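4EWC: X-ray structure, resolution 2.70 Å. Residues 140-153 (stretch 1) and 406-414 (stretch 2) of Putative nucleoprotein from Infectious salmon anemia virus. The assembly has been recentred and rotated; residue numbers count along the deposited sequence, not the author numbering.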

# COMPACT_ATOMS: atom_id res chain seq x y z
N VAL A 140 -10.73 -2.42 -32.30
CA VAL A 140 -9.73 -2.71 -33.33
C VAL A 140 -9.47 -4.22 -33.52
O VAL A 140 -9.73 -4.77 -34.60
N SER A 141 -8.98 -4.89 -32.49
CA SER A 141 -8.69 -6.32 -32.63
C SER A 141 -9.99 -7.10 -32.85
O SER A 141 -11.08 -6.64 -32.49
N ASN A 142 -9.88 -8.27 -33.47
CA ASN A 142 -11.06 -9.04 -33.83
C ASN A 142 -11.83 -9.45 -32.62
O ASN A 142 -13.05 -9.33 -32.57
N MSE A 143 -11.09 -9.98 -31.65
CA MSE A 143 -11.66 -10.50 -30.45
C MSE A 143 -12.38 -9.38 -29.74
O MSE A 143 -13.45 -9.59 -29.18
N ALA A 144 -11.80 -8.18 -29.76
CA ALA A 144 -12.44 -7.04 -29.13
C ALA A 144 -13.75 -6.68 -29.82
O ALA A 144 -14.79 -6.53 -29.17
N TYR A 145 -13.69 -6.54 -31.15
CA TYR A 145 -14.87 -6.18 -31.94
C TYR A 145 -15.97 -7.22 -31.78
O TYR A 145 -17.16 -6.89 -31.73
N ASN A 146 -15.57 -8.49 -31.71
CA ASN A 146 -16.51 -9.60 -31.56
C ASN A 146 -17.20 -9.58 -30.21
O ASN A 146 -18.41 -9.81 -30.11
N LEU A 147 -16.42 -9.29 -29.18
CA LEU A 147 -16.94 -9.20 -27.84
C LEU A 147 -17.90 -8.01 -27.72
O LEU A 147 -18.95 -8.16 -27.11
N SER A 148 -17.57 -6.86 -28.31
CA SER A 148 -18.50 -5.72 -28.28
C SER A 148 -19.76 -6.00 -29.07
O SER A 148 -20.85 -5.53 -28.71
N LEU A 149 -19.62 -6.73 -30.17
CA LEU A 149 -20.78 -7.08 -30.99
C LEU A 149 -21.68 -8.01 -30.19
O LEU A 149 -22.89 -7.77 -30.06
N PHE A 150 -21.07 -9.06 -29.66
CA PHE A 150 -21.73 -10.01 -28.78
C PHE A 150 -22.51 -9.30 -27.69
O PHE A 150 -23.69 -9.56 -27.51
N ILE A 151 -21.84 -8.42 -26.95
CA ILE A 151 -22.49 -7.73 -25.85
C ILE A 151 -23.64 -6.85 -26.36
O ILE A 151 -24.76 -6.95 -25.88
N GLY A 152 -23.37 -6.02 -27.35
CA GLY A 152 -24.41 -5.19 -27.95
C GLY A 152 -25.66 -5.90 -28.46
O GLY A 152 -26.73 -5.29 -28.53
N MSE A 153 -25.53 -7.19 -28.80
CA MSE A 153 -26.67 -7.96 -29.30
C MSE A 153 -27.32 -8.81 -28.22
O MSE A 153 -28.54 -8.98 -28.21
N SER A 406 -24.51 2.95 -27.38
CA SER A 406 -23.96 1.87 -28.19
C SER A 406 -22.54 1.46 -27.78
O SER A 406 -21.67 2.31 -27.60
N VAL A 407 -22.31 0.16 -27.67
CA VAL A 407 -20.98 -0.33 -27.32
C VAL A 407 -20.26 -1.01 -28.48
O VAL A 407 -19.17 -1.56 -28.31
N LEU A 408 -20.86 -0.96 -29.66
CA LEU A 408 -20.27 -1.63 -30.81
C LEU A 408 -18.88 -1.11 -31.13
O LEU A 408 -18.03 -1.88 -31.56
N ALA A 409 -18.64 0.17 -30.88
CA ALA A 409 -17.33 0.75 -31.20
C ALA A 409 -16.38 0.75 -30.01
O ALA A 409 -15.38 1.46 -30.00
N MSE A 410 -16.69 -0.04 -28.99
CA MSE A 410 -15.86 -0.02 -27.80
C MSE A 410 -14.84 -1.15 -27.77
O MSE A 410 -15.02 -2.18 -28.41
N ASP A 411 -13.75 -0.93 -27.04
CA ASP A 411 -12.72 -1.93 -26.90
C ASP A 411 -12.55 -2.27 -25.43
O ASP A 411 -12.12 -1.43 -24.62
N PHE A 412 -12.90 -3.50 -25.08
CA PHE A 412 -12.78 -3.93 -23.68
C PHE A 412 -11.56 -4.82 -23.46
O PHE A 412 -11.35 -5.31 -22.36
N MSE A 413 -10.78 -5.03 -24.53
CA MSE A 413 -9.59 -5.87 -24.48
C MSE A 413 -8.32 -5.08 -24.15
O MSE A 413 -7.53 -5.52 -23.32
N LYS A 414 -8.13 -3.93 -24.81
CA LYS A 414 -6.88 -3.16 -24.67
C LYS A 414 -6.65 -2.58 -23.27
O LYS A 414 -5.52 -2.53 -22.81

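A single direct hydrogen bond joins these two stretches, and it is made by a buried serine within a helix: Ser148, in the m rotamer, donates from OG to the backbone Met410 O at 2.6 Å. The example illustrates a general principle, that a helix can hold an irregular segment by satisfying some of the segment's backbone polar groups, directly or through water, while apolar side chains fill the space around them. Water 2 completes the arrangement. It donates to Ser148 OG (2.7 Å) and to Ala144 O (3.0 Å), and accepts from Phe412 N (2.8 Å), so the loop is tied to the helix through its main chain twice over.

Small residues lie where the backbones come close: Ser148 CA is 5.1 Å from Leu408 CA and Ala144 CA 5.6 Å from Met413 CA. The CB of Ser148 lies 3.2 Å from Val407 O, within the type I turn Val407–Met410, and Ala144 CB sits 3.2 Å from Asp411 OD1 and 3.5 Å from Met413 CG. Gly152 has no side chain, and an ideal CB there would lie 2.7 Å from Leu408 CD2, a clash with the leucine as it sits. That leucine (m, t) starts sideways but brings its end back to the helix, placing CD2 3.9 Å from Leu149 CD1.

Apolar packing continues along the helix. Met413, a selenomethionine with all three chi angles m, points toward it; its SE lies 4.2 Å from Leu147 CD2 and its CE 4.0 Å from Met143 CG. Leu147 (t, p) also meets the edge of the Phe412 ring, whose CE2 is 4.0 Å from Ile151 CD1, while Val407 CG2 lies 4.3 Å from Ile151 CG2.

At the helix start, Ser141 (p) caps through OG, accepting from Ala144 N at 3.2 Å. Asp411 (t) starts sideways and its end comes nearer the helix, yet OD1 also accepts from Met413 N of its own loop at 2.9 Å, while OD2 receives a hydrogen bond from water 1 (2.7 Å), which weakly accepts from Ser141 N (3.4 Å).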

# COMPACT_ATOMS: atom_id res chain seq x y z
CB VAL A 140 -8.39 -1.96 -33.08
CG1 VAL A 140 -7.45 -2.12 -34.27
CG2 VAL A 140 -8.67 -0.48 -32.85
CB SER A 141 -7.90 -6.86 -31.43
OG SER A 141 -8.76 -7.27 -30.37
CB ASN A 142 -10.69 -10.32 -34.58
CG ASN A 142 -10.33 -10.07 -36.02
OD1 ASN A 142 -10.66 -9.03 -36.60
ND2 ASN A 142 -9.67 -11.05 -36.62
CB MSE A 143 -10.59 -11.10 -29.57
CG MSE A 143 -11.11 -11.72 -28.30
SE MSE A 143 -12.29 -13.25 -28.66
CE MSE A 143 -10.96 -14.53 -29.31
CB ALA A 144 -11.50 -5.85 -29.12
CB TYR A 145 -14.50 -6.01 -33.42
CG TYR A 145 -15.71 -5.77 -34.30
CD1 TYR A 145 -16.24 -4.49 -34.45
CD2 TYR A 145 -16.33 -6.82 -34.96
CE1 TYR A 145 -17.36 -4.26 -35.25
CE2 TYR A 145 -17.45 -6.61 -35.75
CZ TYR A 145 -17.96 -5.33 -35.90
OH TYR A 145 -19.07 -5.11 -36.68
CB ASN A 146 -15.81 -10.94 -31.78
CG ASN A 146 -15.47 -11.17 -33.23
OD1 ASN A 146 -15.99 -10.49 -34.12
ND2 ASN A 146 -14.59 -12.13 -33.49
CB LEU A 147 -15.82 -9.12 -26.79
CG LEU A 147 -16.29 -8.95 -25.34
CD1 LEU A 147 -17.07 -10.15 -24.83
CD2 LEU A 147 -15.11 -8.64 -24.44
CB SER A 148 -17.85 -4.44 -28.79
OG SER A 148 -16.90 -3.95 -27.88
CB LEU A 149 -20.34 -7.74 -32.29
CG LEU A 149 -21.48 -8.13 -33.22
CD1 LEU A 149 -22.39 -6.93 -33.38
CD2 LEU A 149 -20.99 -8.60 -34.57
CB PHE A 150 -20.72 -10.98 -28.17
CG PHE A 150 -21.33 -12.04 -27.29
CD1 PHE A 150 -21.73 -11.75 -25.99
CD2 PHE A 150 -21.50 -13.33 -27.76
CE1 PHE A 150 -22.31 -12.72 -25.21
CE2 PHE A 150 -22.06 -14.30 -26.99
CZ PHE A 150 -22.47 -14.01 -25.71
CB ILE A 151 -21.51 -6.91 -24.99
CG1 ILE A 151 -20.59 -7.86 -24.22
CG2 ILE A 151 -22.27 -6.03 -24.01
CD1 ILE A 151 -19.33 -7.19 -23.67
CB MSE A 153 -26.29 -8.83 -30.52
CG MSE A 153 -26.17 -8.01 -31.79
SE MSE A 153 -25.73 -9.13 -33.33
CE MSE A 153 -27.39 -10.09 -33.45
CB SER A 406 -23.94 2.29 -29.66
OG SER A 406 -23.32 1.30 -30.46
CB VAL A 407 -21.04 -1.34 -26.16
CG1 VAL A 407 -21.63 -0.67 -24.92
CG2 VAL A 407 -21.86 -2.56 -26.57
CB LEU A 408 -21.19 -1.53 -32.02
CG LEU A 408 -22.57 -2.15 -31.77
CD1 LEU A 408 -23.42 -2.05 -33.02
CD2 LEU A 408 -22.45 -3.61 -31.28
CB ALA A 409 -17.50 2.16 -31.76
CB MSE A 410 -16.72 -0.01 -26.54
CG MSE A 410 -17.17 1.38 -26.14
SE MSE A 410 -18.49 1.28 -24.73
CE MSE A 410 -18.49 3.15 -24.12
CB ASP A 411 -11.39 -1.42 -27.47
CG ASP A 411 -10.39 -2.52 -27.69
OD1 ASP A 411 -10.56 -3.61 -27.09
OD2 ASP A 411 -9.43 -2.31 -28.46
CB PHE A 412 -14.03 -4.69 -23.24
CG PHE A 412 -15.30 -3.88 -23.33
CD1 PHE A 412 -15.39 -2.62 -22.73
CD2 PHE A 412 -16.41 -4.37 -24.01
CE1 PHE A 412 -16.57 -1.89 -22.79
CE2 PHE A 412 -17.57 -3.65 -24.08
CZ PHE A 412 -17.66 -2.41 -23.47
CB MSE A 413 -9.38 -6.60 -25.81
CG MSE A 413 -10.50 -7.53 -26.26
SE MSE A 413 -10.96 -9.04 -25.10
CE MSE A 413 -9.29 -10.04 -25.14
CB LYS A 414 -6.79 -2.04 -25.72
CG LYS A 414 -7.80 -0.89 -25.51
CD LYS A 414 -7.53 0.32 -26.41
CE LYS A 414 -8.78 1.19 -26.59
NZ LYS A 414 -9.20 1.97 -25.37
O HOH W 1 -7.94 -4.42 -29.32
O HOH W 2 -14.69 -4.89 -26.69